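Local structure of CRISPR system Cmr subunit Cmr1-1 (Pyrococcus furiosus, 4W8Z) at residues R75-T83 against V130-V138; Q243-R254 against F325-L333. The protein binds RNA as part of the type III-B Cmr ribonucleoprotein complex, which it caps together with Cmr6, in CRISPR immunity against mobile genetic elements. All blocks are in the same frame, centred on the assembly; numbering follows the deposited sequence.

Contact 1 of 2, residues R75-T83 against V130-V138; sequences RSRVKISVT and VLESPSERV
I80 and L131 lie side by side and point to the same face of the sheet. CD2 of L131 leans back across the strand gap to sit against both branches of I80, 3.7 Å from CG1 and equally far from CG2. M42 of helix 38-54 touches both residues, so branched apolar side chains suit this helix-covered face. On the other face K79 and E132 run out together: K79 is fully extended, with CG anti to the backbone N (chi1 180°), and its CD passes 3.6 Å from E132 OE2. NZ forms a long salt bridge to that oxygen at 3.8 Å, probably a weak attraction, with K79 exposed to solvent.

Both pairs belong to neighbouring antiparallel strands of the four-stranded RAMP-family sheet, 79-84 forming its edge beside 126-133. K79 with E132 and S81 with V130 are hydrogen-bonded pairs; I80 with L131 is a non-hydrogen-bonded pair.

Where 126-133 ends and 79-84 has yet to begin, S133 OG gives a 2.7 Å hydrogen bond to R77 O, tilted from the carbonyl plane, while accepting from S135 N in an ST turn. The small hydroxyl thereby links the two segments. S135, at the N-cap of helix 136-152, starts the turn that brings V138 back: its CG1 meets V78 CB at 3.8 Å, and its side chain crosses that of R77 at about a right angle, CG2 lying 3.9 Å from R77 CB. R77 NE bonds to Q67 O.

Contact 2 of 2, residues Q243-R254 against F325-L333; sequences QFNNSYKEYLRR and FDWFISSRL
F328 lays one ring face over the backbone of Y251, whose CA stands 4.2 Å from the ring centroid and almost on its normal, a CH-pi contact; W327 CD1 covers the opposite face. As a knob, F328 fills a hole formed by S247, E250, Y251 and R254 of helix 237-264. The Y251 ring serves both phenylalanines in different ways. Its CD1 edge comes within 3.5 Å of F328 CE1 in an offset edge-to-face pair, while its own face receives the edge of F325, with planes 69° apart. F325 CB also lies over that face. A chi1 of 165°, which sets CG anti to N, lets F325 reach in obliquely toward the helix, and its ring edge meets the backbone at S247 and Y248.

S247 is small enough to let the two backbones approach, and its OG donates a 2.6 Å hydrogen bond to F328 O from above the carbonyl plane. Beside it, I329 CD1 packs 3.8 Å from F244 CD1, an apolar patch continued by F231 of strand 226-231. At one end Q243 and R332 approach from opposite directions with amide and guanidinium nearly coplanar; the modelled NH1 to OE1 separation is too short to be taken literally.

At the other end, F328 CE2 lies over one face of the R254 guanidinium, 3.7 Å from NH1. E250 binds R254 and takes R253 side-on through both carboxylate oxygens. Since OE2 accepts from both R254 NE and R253 NH2, this one carboxylate probably offsets both positive charges and helps fix the R254 guanidinium against the aromatic ring.

From the N terminus, the chain first lays down strand 8-16 and helices 38-54 and 58-69 before entering contact 1. That contact closes a loop of 46 residues between 75-83 and 130-138, joining the edge strand of the RAMP-family sheet to its neighbour and to the start of helix 136-152. The chain completes this sheet with strand 166-172, then moves to the Cmr1-like C-terminal region. There contact 2 closes a longer excursion of 70 residues, tying the short helix 327-330 to helix 237-264. The two loops follow in series, neither nested nor crossed. Their centres lie 41 Å apart on opposite sides of the chain's centre, contact 1 in the RAMP superfamily region and contact 2 in the Cmr1-like one.

Contact 1 of 2, residues R75-T83 against V130-V138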
loop_
_atom_site.group_PDB
_atom_site.type_symbol
_atom_site.label_atom_id
_atom_site.label_comp_id
_atom_site.label_asym_id
_atom_site.label_seq_id
_atom_site.Cartn_x
_atom_site.Cartn_y
_atom_site.Cartn_z
ATOM N N ARG A 75 -3.969 -26.754 -2.090
ATOM C CA ARG A 75 -4.647 -26.312 -0.878
ATOM C C ARG A 75 -3.680 -25.492 -0.029
ATOM O O ARG A 75 -2.530 -25.889 0.167
ATOM C CB ARG A 75 -5.177 -27.509 -0.085
ATOM N N SER A 76 -4.147 -24.347 0.464
ATOM C CA SER A 76 -3.303 -23.437 1.236
ATOM C C SER A 76 -2.792 -24.090 2.513
ATOM O O SER A 76 -3.527 -24.801 3.197
ATOM C CB SER A 76 -4.062 -22.154 1.581
ATOM O OG SER A 76 -5.161 -22.420 2.431
ATOM N N ARG A 77 -1.528 -23.840 2.829
ATOM C CA ARG A 77 -0.921 -24.402 4.026
ATOM C C ARG A 77 -1.243 -23.529 5.235
ATOM O O ARG A 77 -0.902 -23.872 6.366
ATOM C CB ARG A 77 0.591 -24.546 3.841
ATOM C CG ARG A 77 1.147 -25.903 4.251
ATOM C CD ARG A 77 2.473 -26.189 3.555
ATOM N NE ARG A 77 2.300 -26.474 2.132
ATOM C CZ ARG A 77 2.665 -27.610 1.544
ATOM N NH1 ARG A 77 3.236 -28.574 2.255
ATOM N NH2 ARG A 77 2.467 -27.781 0.242
ATOM N N VAL A 78 -1.906 -22.403 4.987
ATOM C CA VAL A 78 -2.341 -21.510 6.055
ATOM C C VAL A 78 -3.826 -21.180 5.903
ATOM O O VAL A 78 -4.331 -21.045 4.789
ATOM C CB VAL A 78 -1.510 -20.194 6.079
ATOM C CG1 VAL A 78 -1.688 -19.413 4.793
ATOM C CG2 VAL A 78 -1.886 -19.333 7.277
ATOM N N LYS A 79 -4.528 -21.077 7.029
ATOM C CA LYS A 79 -5.928 -20.670 7.031
ATOM C C LYS A 79 -6.067 -19.249 7.573
ATOM O O LYS A 79 -5.737 -18.986 8.728
ATOM C CB LYS A 79 -6.773 -21.636 7.862
ATOM C CG LYS A 79 -8.250 -21.276 7.917
ATOM C CD LYS A 79 -8.974 -22.073 8.991
ATOM C CE LYS A 79 -10.431 -21.656 9.107
ATOM N NZ LYS A 79 -11.076 -22.232 10.322
ATOM N N ILE A 80 -6.556 -18.340 6.737
ATOM C CA ILE A 80 -6.720 -16.944 7.133
ATOM C C ILE A 80 -8.188 -16.595 7.328
ATOM O O ILE A 80 -8.984 -16.706 6.400
ATOM C CB ILE A 80 -6.119 -15.987 6.090
ATOM C CG1 ILE A 80 -4.653 -16.339 5.826
ATOM C CG2 ILE A 80 -6.271 -14.541 6.544
ATOM C CD1 ILE A 80 -4.058 -15.626 4.636
ATOM N N SER A 81 -8.543 -16.167 8.535
ATOM C CA SER A 81 -9.925 -15.815 8.838
ATOM C C SER A 81 -10.058 -14.338 9.182
ATOM O O SER A 81 -9.398 -13.842 10.095
ATOM C CB SER A 81 -10.447 -16.675 9.985
ATOM O OG SER A 81 -10.270 -18.049 9.695
ATOM N N VAL A 82 -10.909 -13.637 8.442
ATOM C CA VAL A 82 -11.105 -12.209 8.655
ATOM C C VAL A 82 -12.570 -11.903 8.946
ATOM O O VAL A 82 -13.434 -12.102 8.093
ATOM C CB VAL A 82 -10.660 -11.379 7.429
ATOM C CG1 VAL A 82 -10.650 -9.905 7.774
ATOM C CG2 VAL A 82 -9.289 -11.821 6.935
ATOM N N THR A 83 -12.853 -11.426 10.151
ATOM C CA THR A 83 -14.208 -11.009 10.487
ATOM C C THR A 83 -14.213 -9.555 10.946
ATOM O O THR A 83 -13.484 -9.189 11.868
ATOM C CB THR A 83 -14.836 -11.900 11.587
ATOM O OG1 THR A 83 -13.961 -11.957 12.716
ATOM C CG2 THR A 83 -15.078 -13.312 11.065
ATOM N N VAL A 130 -7.174 -13.832 11.944
ATOM C CA VAL A 130 -6.633 -15.017 12.596
ATOM C C VAL A 130 -5.922 -15.900 11.581
ATOM O O VAL A 130 -6.467 -16.190 10.513
ATOM C CB VAL A 130 -7.739 -15.833 13.301
ATOM C CG1 VAL A 130 -7.168 -17.117 13.880
ATOM C CG2 VAL A 130 -8.408 -15.001 14.387
ATOM N N LEU A 131 -4.705 -16.318 11.916
ATOM C CA LEU A 131 -3.896 -17.144 11.026
ATOM C C LEU A 131 -3.593 -18.487 11.670
ATOM O O LEU A 131 -3.159 -18.543 12.819
ATOM C CB LEU A 131 -2.589 -16.433 10.668
ATOM C CG LEU A 131 -2.689 -14.959 10.268
ATOM C CD1 LEU A 131 -1.304 -14.348 10.081
ATOM C CD2 LEU A 131 -3.523 -14.810 9.007
ATOM N N GLU A 132 -3.823 -19.567 10.927
ATOM C CA GLU A 132 -3.590 -20.920 11.432
ATOM C C GLU A 132 -2.819 -21.774 10.432
ATOM O O GLU A 132 -3.120 -21.770 9.238
ATOM C CB GLU A 132 -4.916 -21.610 11.767
ATOM C CG GLU A 132 -5.728 -20.937 12.858
ATOM C CD GLU A 132 -7.039 -21.649 13.124
ATOM O OE1 GLU A 132 -7.105 -22.438 14.091
ATOM O OE2 GLU A 132 -8.005 -21.420 12.365
ATOM N N SER A 133 -1.833 -22.518 10.927
ATOM C CA SER A 133 -1.055 -23.415 10.081
ATOM C C SER A 133 -0.385 -24.507 10.906
ATOM O O SER A 133 -0.017 -24.281 12.059
ATOM C CB SER A 133 -0.001 -22.629 9.295
ATOM O OG SER A 133 0.759 -23.481 8.457
ATOM N N PRO A 134 -0.238 -25.706 10.321
ATOM C CA PRO A 134 0.552 -26.759 10.968
ATOM C C PRO A 134 2.053 -26.469 10.905
ATOM O O PRO A 134 2.812 -26.967 11.737
ATOM C CB PRO A 134 0.202 -28.009 10.156
ATOM C CG PRO A 134 -0.207 -27.487 8.819
ATOM C CD PRO A 134 -0.901 -26.186 9.095
ATOM N N SER A 135 2.468 -25.668 9.928
ATOM C CA SER A 135 3.886 -25.410 9.686
ATOM C C SER A 135 4.387 -24.134 10.355
ATOM O O SER A 135 3.724 -23.099 10.317
ATOM C CB SER A 135 4.156 -25.331 8.182
ATOM O OG SER A 135 5.511 -25.010 7.926
ATOM N N GLU A 136 5.571 -24.214 10.958
ATOM C CA GLU A 136 6.185 -23.055 11.595
ATOM C C GLU A 136 6.731 -22.105 10.533
ATOM O O GLU A 136 6.604 -20.887 10.648
ATOM C CB GLU A 136 7.302 -23.490 12.549
ATOM C CG GLU A 136 7.721 -22.417 13.544
ATOM C CD GLU A 136 9.025 -22.745 14.252
ATOM O OE1 GLU A 136 8.987 -23.074 15.458
ATOM O OE2 GLU A 136 10.090 -22.668 13.603
ATOM N N ARG A 137 7.342 -22.682 9.504
ATOM C CA ARG A 137 7.872 -21.928 8.374
ATOM C C ARG A 137 6.775 -21.086 7.727
ATOM O O ARG A 137 6.982 -19.919 7.398
ATOM C CB ARG A 137 8.482 -22.886 7.346
ATOM C CG ARG A 137 9.877 -22.521 6.869
ATOM C CD ARG A 137 10.487 -23.656 6.059
ATOM N NE ARG A 137 9.590 -24.110 4.998
ATOM C CZ ARG A 137 9.694 -23.750 3.723
ATOM N NH1 ARG A 137 10.665 -22.934 3.338
ATOM N NH2 ARG A 137 8.829 -24.213 2.829
ATOM N N VAL A 138 5.598 -21.686 7.571
ATOM C CA VAL A 138 4.471 -21.033 6.918
ATOM C C VAL A 138 3.853 -19.920 7.767
ATOM O O VAL A 138 3.626 -18.818 7.271
ATOM C CB VAL A 138 3.375 -22.058 6.551
ATOM C CG1 VAL A 138 2.070 -21.357 6.224
ATOM C CG2 VAL A 138 3.823 -22.915 5.377
#

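Contact 2 of 2, residues Q243-R254 against F325-L333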
loop_
_atom_site.group_PDB
_atom_site.type_symbol
_atom_site.label_atom_id
_atom_site.label_comp_id
_atom_site.label_asym_id
_atom_site.label_seq_id
_atom_site.Cartn_x
_atom_site.Cartn_y
_atom_site.Cartn_z
ATOM N N GLN A 243 -2.969 17.369 3.262
ATOM C CA GLN A 243 -1.682 17.722 2.671
ATOM C C GLN A 243 -1.468 16.968 1.363
ATOM O O GLN A 243 -1.027 17.546 0.367
ATOM C CB GLN A 243 -0.535 17.435 3.644
ATOM C CG GLN A 243 -0.235 18.580 4.601
ATOM C CD GLN A 243 0.351 19.792 3.892
ATOM O OE1 GLN A 243 0.887 19.682 2.785
ATOM N NE2 GLN A 243 0.250 20.957 4.528
ATOM N N PHE A 244 -1.787 15.677 1.377
ATOM C CA PHE A 244 -1.731 14.850 0.179
ATOM C C PHE A 244 -2.625 15.419 -0.921
ATOM O O PHE A 244 -2.291 15.369 -2.103
ATOM C CB PHE A 244 -2.151 13.415 0.502
ATOM C CG PHE A 244 -1.061 12.579 1.116
ATOM C CD1 PHE A 244 0.190 12.502 0.527
ATOM C CD2 PHE A 244 -1.290 11.866 2.284
ATOM C CE1 PHE A 244 1.191 11.727 1.087
ATOM C CE2 PHE A 244 -0.292 11.094 2.852
ATOM C CZ PHE A 244 0.948 11.022 2.250
ATOM N N ASN A 245 -3.766 15.969 -0.520
ATOM C CA ASN A 245 -4.747 16.443 -1.478
ATOM C C ASN A 245 -4.312 17.740 -2.151
ATOM O O ASN A 245 -4.502 17.913 -3.354
ATOM C CB ASN A 245 -6.099 16.625 -0.796
ATOM C CG ASN A 245 -7.217 16.871 -1.784
ATOM O OD1 ASN A 245 -7.586 15.986 -2.551
ATOM N ND2 ASN A 245 -7.771 18.074 -1.763
ATOM N N ASN A 246 -3.734 18.650 -1.376
ATOM C CA ASN A 246 -3.217 19.892 -1.937
ATOM C C ASN A 246 -2.072 19.612 -2.898
ATOM O O ASN A 246 -2.022 20.164 -3.996
ATOM C CB ASN A 246 -2.756 20.843 -0.835
ATOM C CG ASN A 246 -3.914 21.432 -0.050
ATOM O OD1 ASN A 246 -5.068 21.385 -0.487
ATOM N ND2 ASN A 246 -3.611 21.997 1.116
ATOM N N SER A 247 -1.163 18.738 -2.480
ATOM C CA SER A 247 -0.034 18.340 -3.310
ATOM C C SER A 247 -0.501 17.685 -4.603
ATOM O O SER A 247 -0.000 17.999 -5.685
ATOM C CB SER A 247 0.882 17.384 -2.548
ATOM O OG SER A 247 1.459 18.018 -1.423
ATOM N N TYR A 248 -1.469 16.779 -4.485
ATOM C CA TYR A 248 -1.955 16.034 -5.639
ATOM C C TYR A 248 -2.734 16.921 -6.607
ATOM O O TYR A 248 -2.762 16.663 -7.809
ATOM C CB TYR A 248 -2.828 14.856 -5.197
ATOM C CG TYR A 248 -3.504 14.157 -6.352
ATOM C CD1 TYR A 248 -2.793 13.298 -7.183
ATOM C CD2 TYR A 248 -4.847 14.374 -6.628
ATOM C CE1 TYR A 248 -3.405 12.667 -8.250
ATOM C CE2 TYR A 248 -5.467 13.750 -7.691
ATOM C CZ TYR A 248 -4.744 12.895 -8.498
ATOM O OH TYR A 248 -5.373 12.275 -9.558
ATOM N N LYS A 249 -3.370 17.965 -6.085
ATOM C CA LYS A 249 -4.129 18.877 -6.931
ATOM C C LYS A 249 -3.193 19.629 -7.871
ATOM O O LYS A 249 -3.498 19.815 -9.049
ATOM C CB LYS A 249 -4.930 19.860 -6.079
ATOM C CG LYS A 249 -5.822 20.801 -6.870
ATOM C CD LYS A 249 -6.349 21.917 -5.983
ATOM C CE LYS A 249 -7.131 22.952 -6.778
ATOM N NZ LYS A 249 -7.445 24.166 -5.961
ATOM N N GLU A 250 -2.045 20.046 -7.344
ATOM C CA GLU A 250 -1.063 20.775 -8.135
ATOM C C GLU A 250 -0.318 19.833 -9.071
ATOM O O GLU A 250 -0.014 20.188 -10.213
ATOM C CB GLU A 250 -0.079 21.515 -7.223
ATOM C CG GLU A 250 1.044 22.255 -7.952
ATOM C CD GLU A 250 0.558 23.389 -8.857
ATOM O OE1 GLU A 250 -0.651 23.717 -8.852
ATOM O OE2 GLU A 250 1.404 23.962 -9.582
ATOM N N TYR A 251 -0.032 18.634 -8.574
ATOM C CA TYR A 251 0.583 17.574 -9.370
ATOM C C TYR A 251 -0.272 17.258 -10.591
ATOM O O TYR A 251 0.227 17.180 -11.712
ATOM C CB TYR A 251 0.774 16.330 -8.508
ATOM C CG TYR A 251 1.341 15.113 -9.207
ATOM C CD1 TYR A 251 2.666 15.072 -9.620
ATOM C CD2 TYR A 251 0.558 13.982 -9.413
ATOM C CE1 TYR A 251 3.189 13.949 -10.236
ATOM C CE2 TYR A 251 1.074 12.857 -10.026
ATOM C CZ TYR A 251 2.387 12.847 -10.435
ATOM O OH TYR A 251 2.897 11.724 -11.041
ATOM N N LEU A 252 -1.570 17.097 -10.361
ATOM C CA LEU A 252 -2.519 16.814 -11.430
ATOM C C LEU A 252 -2.677 18.001 -12.375
ATOM O O LEU A 252 -2.855 17.823 -13.578
ATOM C CB LEU A 252 -3.876 16.428 -10.837
ATOM C CG LEU A 252 -5.040 16.165 -11.791
ATOM C CD1 LEU A 252 -4.772 14.935 -12.644
ATOM C CD2 LEU A 252 -6.332 16.015 -11.004
ATOM N N ARG A 253 -2.613 19.213 -11.833
ATOM C CA ARG A 253 -2.776 20.413 -12.651
ATOM C C ARG A 253 -1.685 20.506 -13.717
ATOM O O ARG A 253 -1.969 20.730 -14.893
ATOM C CB ARG A 253 -2.768 21.668 -11.779
ATOM C CG ARG A 253 -3.221 22.917 -12.512
ATOM C CD ARG A 253 -3.028 24.173 -11.678
ATOM N NE ARG A 253 -1.621 24.439 -11.393
ATOM C CZ ARG A 253 -0.768 24.959 -12.270
ATOM N NH1 ARG A 253 -1.176 25.258 -13.496
ATOM N NH2 ARG A 253 0.497 25.173 -11.926
ATOM N N ARG A 254 -0.437 20.314 -13.300
ATOM C CA ARG A 254 0.692 20.355 -14.223
ATOM C C ARG A 254 0.696 19.138 -15.147
ATOM O O ARG A 254 1.151 19.211 -16.289
ATOM C CB ARG A 254 2.009 20.434 -13.453
ATOM C CG ARG A 254 2.126 21.656 -12.580
ATOM C CD ARG A 254 3.517 21.783 -12.009
ATOM N NE ARG A 254 3.589 22.846 -11.013
ATOM C CZ ARG A 254 4.683 23.162 -10.332
ATOM N NH1 ARG A 254 5.814 22.498 -10.538
ATOM N NH2 ARG A 254 4.646 24.146 -9.443
ATOM N N PHE A 325 6.017 12.684 -7.992
ATOM C CA PHE A 325 5.055 13.368 -7.139
ATOM C C PHE A 325 5.690 13.800 -5.816
ATOM O O PHE A 325 5.146 14.646 -5.105
ATOM C CB PHE A 325 3.847 12.457 -6.894
ATOM C CG PHE A 325 2.957 12.891 -5.760
ATOM C CD1 PHE A 325 2.173 14.027 -5.863
ATOM C CD2 PHE A 325 2.888 12.141 -4.594
ATOM C CE1 PHE A 325 1.345 14.416 -4.822
ATOM C CE2 PHE A 325 2.064 12.527 -3.549
ATOM C CZ PHE A 325 1.290 13.664 -3.666
ATOM N N ASP A 326 6.855 13.244 -5.497
ATOM C CA ASP A 326 7.475 13.503 -4.199
ATOM C C ASP A 326 7.911 14.957 -4.023
ATOM O O ASP A 326 7.948 15.455 -2.901
ATOM C CB ASP A 326 8.673 12.573 -3.971
ATOM C CG ASP A 326 9.645 12.566 -5.134
ATOM O OD1 ASP A 326 9.631 13.517 -5.948
ATOM O OD2 ASP A 326 10.422 11.593 -5.239
ATOM N N TRP A 327 8.242 15.634 -5.120
ATOM C CA TRP A 327 8.594 17.052 -5.050
ATOM C C TRP A 327 7.459 17.858 -4.427
ATOM O O TRP A 327 7.694 18.785 -3.656
ATOM C CB TRP A 327 8.920 17.620 -6.435
ATOM C CG TRP A 327 8.833 19.122 -6.468
ATOM C CD1 TRP A 327 7.764 19.877 -6.865
ATOM C CD2 TRP A 327 9.845 20.051 -6.055
ATOM N NE1 TRP A 327 8.053 21.218 -6.732
ATOM C CE2 TRP A 327 9.321 21.350 -6.237
ATOM C CE3 TRP A 327 11.143 19.909 -5.555
ATOM C CZ2 TRP A 327 10.052 22.496 -5.938
ATOM C CZ3 TRP A 327 11.865 21.051 -5.258
ATOM C CH2 TRP A 327 11.319 22.328 -5.452
ATOM N N PHE A 328 6.225 17.494 -4.758
ATOM C CA PHE A 328 5.070 18.274 -4.344
ATOM C C PHE A 328 4.722 18.037 -2.876
ATOM O O PHE A 328 3.823 18.675 -2.329
ATOM C CB PHE A 328 3.882 17.958 -5.253
ATOM C CG PHE A 328 4.130 18.304 -6.694
ATOM C CD1 PHE A 328 4.665 17.365 -7.563
ATOM C CD2 PHE A 328 3.858 19.578 -7.172
ATOM C CE1 PHE A 328 4.912 17.684 -8.886
ATOM C CE2 PHE A 328 4.102 19.902 -8.494
ATOM C CZ PHE A 328 4.629 18.951 -9.353
ATOM N N ILE A 329 5.450 17.122 -2.246
ATOM C CA ILE A 329 5.405 16.958 -0.798
ATOM C C ILE A 329 6.653 17.562 -0.165
ATOM O O ILE A 329 6.566 18.398 0.731
ATOM C CB ILE A 329 5.319 15.474 -0.379
ATOM C CG1 ILE A 329 4.013 14.836 -0.858
ATOM C CG2 ILE A 329 5.445 15.341 1.134
ATOM C CD1 ILE A 329 2.807 15.216 -0.025
ATOM N N SER A 330 7.813 17.132 -0.654
ATOM C CA SER A 330 9.096 17.425 -0.022
ATOM C C SER A 330 9.549 18.871 -0.189
ATOM O O SER A 330 10.435 19.329 0.530
ATOM C CB SER A 330 10.176 16.493 -0.575
ATOM O OG SER A 330 10.482 16.814 -1.920
ATOM N N SER A 331 8.962 19.588 -1.142
ATOM C CA SER A 331 9.296 20.994 -1.319
ATOM C C SER A 331 8.514 21.843 -0.325
ATOM O O SER A 331 8.845 23.006 -0.091
ATOM C CB SER A 331 9.001 21.459 -2.745
ATOM O OG SER A 331 7.609 21.649 -2.946
ATOM N N ARG A 332 7.475 21.254 0.261
ATOM C CA ARG A 332 6.579 22.004 1.132
ATOM C C ARG A 332 6.761 21.692 2.620
ATOM O O ARG A 332 6.364 22.491 3.466
ATOM C CB ARG A 332 5.125 21.760 0.719
ATOM C CG ARG A 332 4.736 22.452 -0.581
ATOM C CD ARG A 332 3.247 22.312 -0.887
ATOM N NE ARG A 332 2.397 22.929 0.132
ATOM C CZ ARG A 332 1.610 22.250 0.961
ATOM N NH1 ARG A 332 1.557 20.926 0.895
ATOM N NH2 ARG A 332 0.871 22.897 1.855
ATOM N N LEU A 333 7.366 20.549 2.943
ATOM C CA LEU A 333 7.606 20.191 4.344
ATOM C C LEU A 333 8.638 19.062 4.498
ATOM O O LEU A 333 8.828 18.269 3.577
ATOM C CB LEU A 333 6.280 19.819 5.025
ATOM C CG LEU A 333 5.275 18.911 4.325
ATOM C CD1 LEU A 333 5.640 17.474 4.568
ATOM C CD2 LEU A 333 3.878 19.207 4.833
#